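Long-range contacts in homoserine dehydrogenase (Thermoplasma acidophilum, PDB 3ING), which probably catalyses the NADP-dependent homoserine dehydrogenase step on the route from aspartate to threonine and methionine: residues S244-D249 and I268-K273; R168-S173 and N248-T253. One frame throughout, in Å; residues are numbered along the deposited sequence. Where two conformers were deposited one is given.

Contact 1 (S244-D249 and I268-K273); sequences SYNAND and IISLNK
ND2 of N248 donates to O of L271 at 2.8 Å, an N-H...O angle of 159°, with that acceptor close to the plane of the amide. In return O of N248 takes N of L271 at 2.9 Å, and the same oxygen receives a CA-H...O contact from S270 CA at 3.5 Å. CB of N248 points toward 268-273, and CG sits between the backbone N and the carbonyl carbon (chi1 64°). These bonds fasten the third residue of a type I turn, N246 to D249, to the far end of a beta hairpin whose strands 249-258 and 261-270 meet here in the antiparallel non-hydrogen-bonded pair D249 and S270. D249's carboxylate works on both parts. OD2 accepts N of N246 at 2.7 Å from above the carboxylate plane, while OD1 takes the hydroxyl of S270, modelled so close that the length is doubtful. Beside the polar group, CD1 of I268 meets the Y245 ring obliquely at CE1, 3.6 Å away, the two side chains crossing at about a right angle; I179 of helix 173-183 touches both. The phenol OH of Y245 bonds to N of D241.

Contact 2 (R168-S173 and N248-T253); sequences RGIVSS and NDRLVT
G169 and T253 form an antiparallel hydrogen-bonded pair: G169 N donates to T253 O at 2.9 Å, and T253 N returns the bond to G169 O, also at 2.9 Å. The second is the straighter, with an N-H...O angle of 170°. CA-H...O contacts from R168 CA to T253 O and from V252 CA to G169 O flank this ladder, which joins strands 164-170 and 249-258 in the antiparallel sheet of the homoserine dehydrogenase domain. Direct backbone pairing ends there. The short axes of 168-170 and 249-253 run antiparallel but splayed, 139° between their N-to-C directions, and the next backbone link is made through water. One molecule accepts from V171 N at 3.0 Å, donates to L251 O at 2.9 Å, and is also hydrogen-bonded to T253 OG1, which bonds to S266 OG as well. V171 CG1 lies anti to the carbonyl carbon (chi1 -62°), which leaves CG2 to meet T253 OG1 at 3.6 Å. Further along, I170 packs tightly, CD1 reaching CD and CG of R250, both 3.8 Å away, at the edge of the guanidinium near its plane. NH1 of R250 turns back to O of D249 at 2.9 Å and also bonds A247 O. On the looser, partly exposed side, R168 makes its salt bridge with D275. The side chain of V171 is about 4 Å from that of K217, the predicted proton donor, so the water-bridged end of the strand pair borders the probable catalytic region. There the buried polar groups V171 N and L251 O are satisfied through one shared water.

How the contacts relate
From the N terminus, strand 164-170 comes first, followed by a largely helical excursion that includes helices 173-183 and 212-226; contact 2 closes this loop, 74 residues between its segments, when strand 249-258 arrives. Contact 1 closes the much shorter hairpin that follows, 18 residues, 16 of them strand. The loops follow one another, neither nesting nor crossing, and meet at N248 and D249, which both contacts use. Their centres lie 10 Å apart. A probable hydrogen bond from I269 N to R250 O (2.8 Å) connects them directly. In the antiparallel sheet, strand 249-258 lies between strands 164-170 and 261-270, the latter being an outermost strand of the sheet within this chain.

Contact 1 (S244-D249 and I268-K273)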
ATOM      1  N   SER A 244      20.482  -2.981  30.323  1.00 41.26           N
ATOM      2  CA  SER A 244      20.741  -4.202  29.611  1.00 42.37           C
ATOM      3  C   SER A 244      19.458  -4.487  28.841  1.00 40.49           C
ATOM      4  O   SER A 244      18.410  -4.711  29.460  1.00 40.25           O
ATOM      5  CB  SER A 244      21.050  -5.330  30.572  1.00 41.92           C
ATOM      6  OG  SER A 244      21.178  -6.549  29.855  1.00 51.35           O
ATOM      7  N   TYR A 245      19.518  -4.481  27.511  1.00 37.88           N
ATOM      8  CA  TYR A 245      18.296  -4.700  26.729  1.00 35.30           C
ATOM      9  C   TYR A 245      17.907  -6.174  26.598  1.00 34.07           C
ATOM     10  O   TYR A 245      18.762  -7.041  26.558  1.00 30.97           O
ATOM     11  CB  TYR A 245      18.429  -4.046  25.340  1.00 35.46           C
ATOM     12  CG  TYR A 245      18.450  -2.540  25.431  1.00 28.30           C
ATOM     13  CD1 TYR A 245      17.294  -1.846  25.691  1.00 29.27           C
ATOM     14  CD2 TYR A 245      19.620  -1.827  25.302  1.00 38.07           C
ATOM     15  CE1 TYR A 245      17.288  -0.486  25.789  1.00 33.35           C
ATOM     16  CE2 TYR A 245      19.633  -0.452  25.412  1.00 29.14           C
ATOM     17  CZ  TYR A 245      18.459   0.216  25.653  1.00 30.58           C
ATOM     18  OH  TYR A 245      18.444   1.614  25.779  1.00 33.72           O
ATOM     19  N   ASN A 246      16.605  -6.428  26.542  1.00 32.75           N
ATOM     20  CA  ASN A 246      16.063  -7.739  26.286  1.00 34.86           C
ATOM     21  C   ASN A 246      15.929  -8.021  24.792  1.00 32.53           C
ATOM     22  O   ASN A 246      15.831  -7.097  23.986  1.00 30.21           O
ATOM     23  CB  ASN A 246      14.666  -7.867  26.890  1.00 38.02           C
ATOM     24  CG  ASN A 246      14.594  -7.383  28.330  1.00 47.42           C
ATOM     25  OD1 ASN A 246      13.764  -6.522  28.665  1.00 52.06           O
ATOM     26  ND2 ASN A 246      15.465  -7.922  29.188  1.00 45.45           N
ATOM     27  N   ALA A 247      15.884  -9.308  24.440  1.00 29.90           N
ATOM     28  CA  ALA A 247      15.783  -9.746  23.046  1.00 29.38           C
ATOM     29  C   ALA A 247      14.502  -9.245  22.379  1.00 27.53           C
ATOM     30  O   ALA A 247      14.459  -9.065  21.167  1.00 28.31           O
ATOM     31  CB  ALA A 247      15.847 -11.275  22.969  1.00 29.11           C
ATOM     32  N   ASN A 248      13.461  -9.010  23.176  1.00 25.96           N
ATOM     33  CA  ASN A 248      12.190  -8.531  22.649  1.00 24.96           C
ATOM     34  C   ASN A 248      11.931  -7.013  22.794  1.00 24.14           C
ATOM     35  O   ASN A 248      10.839  -6.536  22.514  1.00 24.30           O
ATOM     36  CB  ASN A 248      11.027  -9.354  23.230  1.00 26.66           C
ATOM     37  CG  ASN A 248      10.874  -9.202  24.724  1.00 34.30           C
ATOM     38  OD1 ASN A 248      11.854  -8.964  25.438  1.00 38.38           O
ATOM     39  ND2 ASN A 248       9.633  -9.368  25.220  1.00 37.81           N
ATOM     40  N   ASP A 249      12.970  -6.248  23.125  1.00 23.39           N
ATOM     41  CA  ASP A 249      12.850  -4.798  23.222  1.00 24.29           C
ATOM     42  C   ASP A 249      13.011  -4.157  21.840  1.00 22.71           C
ATOM     43  O   ASP A 249      13.951  -4.483  21.085  1.00 21.85           O
ATOM     44  CB  ASP A 249      13.929  -4.184  24.138  1.00 26.94           C
ATOM     45  CG  ASP A 249      13.738  -4.522  25.609  1.00 33.70           C
ATOM     46  OD1 ASP A 249      12.619  -4.858  26.036  1.00 27.91           O
ATOM     47  OD2 ASP A 249      14.740  -4.442  26.336  1.00 30.04           O
ATOM     48  N   ILE A 268      10.655   2.512  24.369  1.00 30.14           N
ATOM     49  CA  ILE A 268      11.188   1.166  24.317  1.00 29.59           C
ATOM     50  C   ILE A 268      10.175   0.221  24.964  1.00 31.08           C
ATOM     51  O   ILE A 268       9.788   0.419  26.099  1.00 35.09           O
ATOM     52  CB  ILE A 268      12.598   1.058  24.955  1.00 31.64           C
ATOM     53  CG1 ILE A 268      13.628   1.786  24.086  1.00 30.83           C
ATOM     54  CG2 ILE A 268      12.971  -0.387  25.069  1.00 29.73           C
ATOM     55  CD1 ILE A 268      14.972   2.066  24.756  1.00 39.45           C
ATOM     56  N   ILE A 269       9.740  -0.797  24.226  1.00 28.17           N
ATOM     57  CA  ILE A 269       8.750  -1.735  24.688  1.00 30.66           C
ATOM     58  C   ILE A 269       9.246  -3.170  24.515  1.00 30.01           C
ATOM     59  O   ILE A 269       9.846  -3.503  23.494  1.00 28.24           O
ATOM     60  CB  ILE A 269       7.452  -1.665  23.850  1.00 31.54           C
ATOM     61  CG1 ILE A 269       6.956  -0.240  23.656  1.00 35.34           C
ATOM     62  CG2 ILE A 269       6.355  -2.455  24.528  1.00 36.77           C
ATOM     63  CD1 ILE A 269       5.618  -0.183  22.916  1.00 29.47           C
ATOM     64  N   SER A 270       8.937  -4.027  25.480  1.00 28.68           N
ATOM     65  CA  SER A 270       9.212  -5.455  25.361  1.00 29.78           C
ATOM     66  C   SER A 270       7.990  -6.097  24.747  1.00 30.47           C
ATOM     67  O   SER A 270       6.963  -6.254  25.405  1.00 31.90           O
ATOM     68  CB  SER A 270       9.496  -6.086  26.718  1.00 30.37           C
ATOM     69  OG  SER A 270      10.714  -5.596  27.225  1.00 35.22           O
ATOM     70  N   LEU A 271       8.118  -6.496  23.493  1.00 27.53           N
ATOM     71  CA  LEU A 271       6.982  -6.995  22.738  1.00 27.85           C
ATOM     72  C   LEU A 271       6.660  -8.452  23.016  1.00 28.00           C
ATOM     73  O   LEU A 271       7.542  -9.259  23.305  1.00 24.24           O
ATOM     74  CB  LEU A 271       7.251  -6.830  21.243  1.00 28.61           C
ATOM     75  CG  LEU A 271       7.466  -5.391  20.763  1.00 29.91           C
ATOM     76  CD1 LEU A 271       7.837  -5.373  19.294  1.00 25.52           C
ATOM     77  CD2 LEU A 271       6.211  -4.531  21.022  1.00 29.98           C
ATOM     78  N   ASN A 272       5.363  -8.749  22.937  1.00 31.72           N
ATOM     79  CA  ASN A 272       4.840 -10.093  23.014  1.00 34.26           C
ATOM     80  C   ASN A 272       5.214 -10.841  21.762  1.00 33.38           C
ATOM     81  O   ASN A 272       5.322 -10.248  20.684  1.00 29.14           O
ATOM     82  CB  ASN A 272       3.308 -10.046  23.165  1.00 36.65           C
ATOM     83  CG  ASN A 272       2.630 -11.371  22.827  1.00 49.25           C
ATOM     84  OD1 ASN A 272       1.862 -11.461  21.849  1.00 66.86           O
ATOM     85  ND2 ASN A 272       2.907 -12.405  23.625  1.00 61.62           N
ATOM     86  N   LYS A 273       5.386 -12.155  21.923  1.00 32.97           N
ATOM     87  CA  LYS A 273       5.784 -13.050  20.858  1.00 35.22           C
ATOM     88  C   LYS A 273       4.866 -12.976  19.668  1.00 34.10           C
ATOM     89  O   LYS A 273       5.324 -13.063  18.550  1.00 40.06           O
ATOM     90  CB  LYS A 273       5.825 -14.509  21.374  1.00 33.97           C
TER

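Contact 2 (R168-S173 and N248-T253)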
ATOM      1  N   ARG A 168       1.035   1.912  14.946  1.00 20.08           N
ATOM      2  CA  ARG A 168       2.154   1.460  15.767  1.00 20.91           C
ATOM      3  C   ARG A 168       3.216   0.810  14.873  1.00 19.56           C
ATOM      4  O   ARG A 168       2.894   0.008  14.020  1.00 20.75           O
ATOM      5  CB  ARG A 168       1.675   0.529  16.875  1.00 21.55           C
ATOM      6  CG  ARG A 168       0.999  -0.727  16.413  1.00 31.65           C
ATOM      7  CD  ARG A 168       0.255  -1.411  17.610  1.00 36.16           C
ATOM      8  NE  ARG A 168       1.246  -1.797  18.592  1.00 29.25           N
ATOM      9  CZ  ARG A 168       1.974  -2.901  18.503  1.00 29.53           C
ATOM     10  NH1 ARG A 168       1.764  -3.745  17.505  1.00 30.65           N
ATOM     11  NH2 ARG A 168       2.898  -3.163  19.412  1.00 30.62           N
ATOM     12  N   GLY A 169       4.472   1.246  14.980  1.00 22.20           N
ATOM     13  CA  GLY A 169       5.483   0.656  14.136  1.00 21.69           C
ATOM     14  C   GLY A 169       6.883   0.791  14.608  1.00 22.43           C
ATOM     15  O   GLY A 169       7.162   1.556  15.520  1.00 21.54           O
ATOM     16  N   ILE A 170       7.749  -0.045  14.026  1.00 22.63           N
ATOM     17  CA  ILE A 170       9.198   0.084  14.141  1.00 19.63           C
ATOM     18  C   ILE A 170       9.616   0.852  12.903  1.00 21.54           C
ATOM     19  O   ILE A 170       9.669   0.289  11.803  1.00 21.42           O
ATOM     20  CB  ILE A 170       9.877  -1.321  14.198  1.00 24.99           C
ATOM     21  CG1 ILE A 170       9.492  -2.040  15.514  1.00 21.41           C
ATOM     22  CG2 ILE A 170      11.380  -1.225  14.081  1.00 23.42           C
ATOM     23  CD1 ILE A 170       9.857  -3.541  15.519  1.00 28.46           C
ATOM     24  N   VAL A 171       9.829   2.165  13.055  1.00 21.10           N
ATOM     25  CA  VAL A 171      10.040   3.042  11.911  1.00 21.85           C
ATOM     26  C   VAL A 171      11.372   3.772  11.923  1.00 22.70           C
ATOM     27  O   VAL A 171      11.701   4.402  10.958  1.00 22.71           O
ATOM     28  CB  VAL A 171       8.863   4.085  11.806  1.00 23.96           C
ATOM     29  CG1 VAL A 171       7.499   3.390  11.581  1.00 20.45           C
ATOM     30  CG2 VAL A 171       8.804   5.022  13.020  1.00 21.90           C
ATOM     31  N   SER A 172      12.130   3.704  13.017  1.00 23.24           N
ATOM     32  CA  SER A 172      13.444   4.379  13.128  1.00 25.72           C
ATOM     33  C   SER A 172      14.446   3.221  13.189  1.00 21.19           C
ATOM     34  O   SER A 172      14.478   2.476  14.151  1.00 23.84           O
ATOM     35  CB  SER A 172      13.505   5.289  14.375  1.00 25.41           C
ATOM     36  OG  SER A 172      14.729   6.032  14.497  1.00 25.06           O
ATOM     37  N   SER A 173      15.241   3.090  12.135  0.50 23.83           N
ATOM     38  CA  SER A 173      16.139   1.949  11.964  0.50 24.73           C
ATOM     39  C   SER A 173      17.255   1.864  12.986  0.50 24.78           C
ATOM     40  O   SER A 173      17.260   0.959  13.855  0.50 25.04           O
ATOM     41  CB  SER A 173      16.763   1.980  10.580  0.50 27.15           C
ATOM     42  OG  SER A 173      15.808   1.778   9.572  0.50 34.02           O
ATOM     43  N   ASN A 248      13.461  -9.010  23.176  1.00 25.96           N
ATOM     44  CA  ASN A 248      12.190  -8.531  22.649  1.00 24.96           C
ATOM     45  C   ASN A 248      11.931  -7.013  22.794  1.00 24.14           C
ATOM     46  O   ASN A 248      10.839  -6.536  22.514  1.00 24.30           O
ATOM     47  CB  ASN A 248      11.027  -9.354  23.230  1.00 26.66           C
ATOM     48  CG  ASN A 248      10.874  -9.202  24.724  1.00 34.30           C
ATOM     49  OD1 ASN A 248      11.854  -8.964  25.438  1.00 38.38           O
ATOM     50  ND2 ASN A 248       9.633  -9.368  25.220  1.00 37.81           N
ATOM     51  N   ASP A 249      12.970  -6.248  23.125  1.00 23.39           N
ATOM     52  CA  ASP A 249      12.850  -4.798  23.222  1.00 24.29           C
ATOM     53  C   ASP A 249      13.011  -4.157  21.840  1.00 22.71           C
ATOM     54  O   ASP A 249      13.951  -4.483  21.085  1.00 21.85           O
ATOM     55  CB  ASP A 249      13.929  -4.184  24.138  1.00 26.94           C
ATOM     56  CG  ASP A 249      13.738  -4.522  25.609  1.00 33.70           C
ATOM     57  OD1 ASP A 249      12.619  -4.858  26.036  1.00 27.91           O
ATOM     58  OD2 ASP A 249      14.740  -4.442  26.336  1.00 30.04           O
ATOM     59  N   ARG A 250      12.099  -3.238  21.560  1.00 21.58           N
ATOM     60  CA  ARG A 250      12.074  -2.445  20.350  1.00 21.99           C
ATOM     61  C   ARG A 250      11.657  -1.016  20.696  1.00 22.80           C
ATOM     62  O   ARG A 250      10.892  -0.777  21.664  1.00 24.44           O
ATOM     63  CB  ARG A 250      11.083  -3.010  19.359  1.00 21.80           C
ATOM     64  CG  ARG A 250      11.274  -4.466  18.966  1.00 25.06           C
ATOM     65  CD  ARG A 250      12.456  -4.679  18.044  1.00 25.21           C
ATOM     66  NE  ARG A 250      12.438  -6.069  17.593  1.00 24.17           N
ATOM     67  CZ  ARG A 250      12.934  -7.081  18.284  1.00 28.23           C
ATOM     68  NH1 ARG A 250      13.508  -6.896  19.466  1.00 24.59           N
ATOM     69  NH2 ARG A 250      12.896  -8.286  17.778  1.00 27.47           N
ATOM     70  N   LEU A 251      12.158  -0.068  19.904  1.00 24.61           N
ATOM     71  CA  LEU A 251      11.748   1.327  20.003  1.00 21.87           C
ATOM     72  C   LEU A 251      10.541   1.476  19.068  1.00 21.15           C
ATOM     73  O   LEU A 251      10.654   1.525  17.836  1.00 23.75           O
ATOM     74  CB  LEU A 251      12.904   2.273  19.644  1.00 22.33           C
ATOM     75  CG  LEU A 251      12.728   3.787  19.877  1.00 29.41           C
ATOM     76  CD1 LEU A 251      11.840   4.456  18.841  1.00 28.21           C
ATOM     77  CD2 LEU A 251      12.227   4.081  21.320  1.00 28.37           C
ATOM     78  N   VAL A 252       9.370   1.534  19.676  1.00 20.15           N
ATOM     79  CA  VAL A 252       8.115   1.574  18.944  1.00 21.34           C
ATOM     80  C   VAL A 252       7.532   2.977  18.964  1.00 22.02           C
ATOM     81  O   VAL A 252       7.481   3.633  20.004  1.00 23.75           O
ATOM     82  CB  VAL A 252       7.081   0.592  19.583  1.00 22.89           C
ATOM     83  CG1 VAL A 252       5.724   0.669  18.886  1.00 16.05           C
ATOM     84  CG2 VAL A 252       7.634  -0.885  19.560  1.00 19.40           C
ATOM     85  N   THR A 253       7.109   3.422  17.794  1.00 22.09           N
ATOM     86  CA  THR A 253       6.480   4.711  17.605  1.00 21.33           C
ATOM     87  C   THR A 253       4.978   4.483  17.444  1.00 21.98           C
ATOM     88  O   THR A 253       4.534   3.744  16.528  1.00 21.21           O
ATOM     89  CB  THR A 253       7.030   5.442  16.375  1.00 22.55           C
ATOM     90  OG1 THR A 253       8.438   5.665  16.523  1.00 22.46           O
ATOM     91  CG2 THR A 253       6.337   6.810  16.190  1.00 21.21           C
TER
HETATM   92  O   HOH W   1      10.114   3.459  15.710  1.00 20.51           O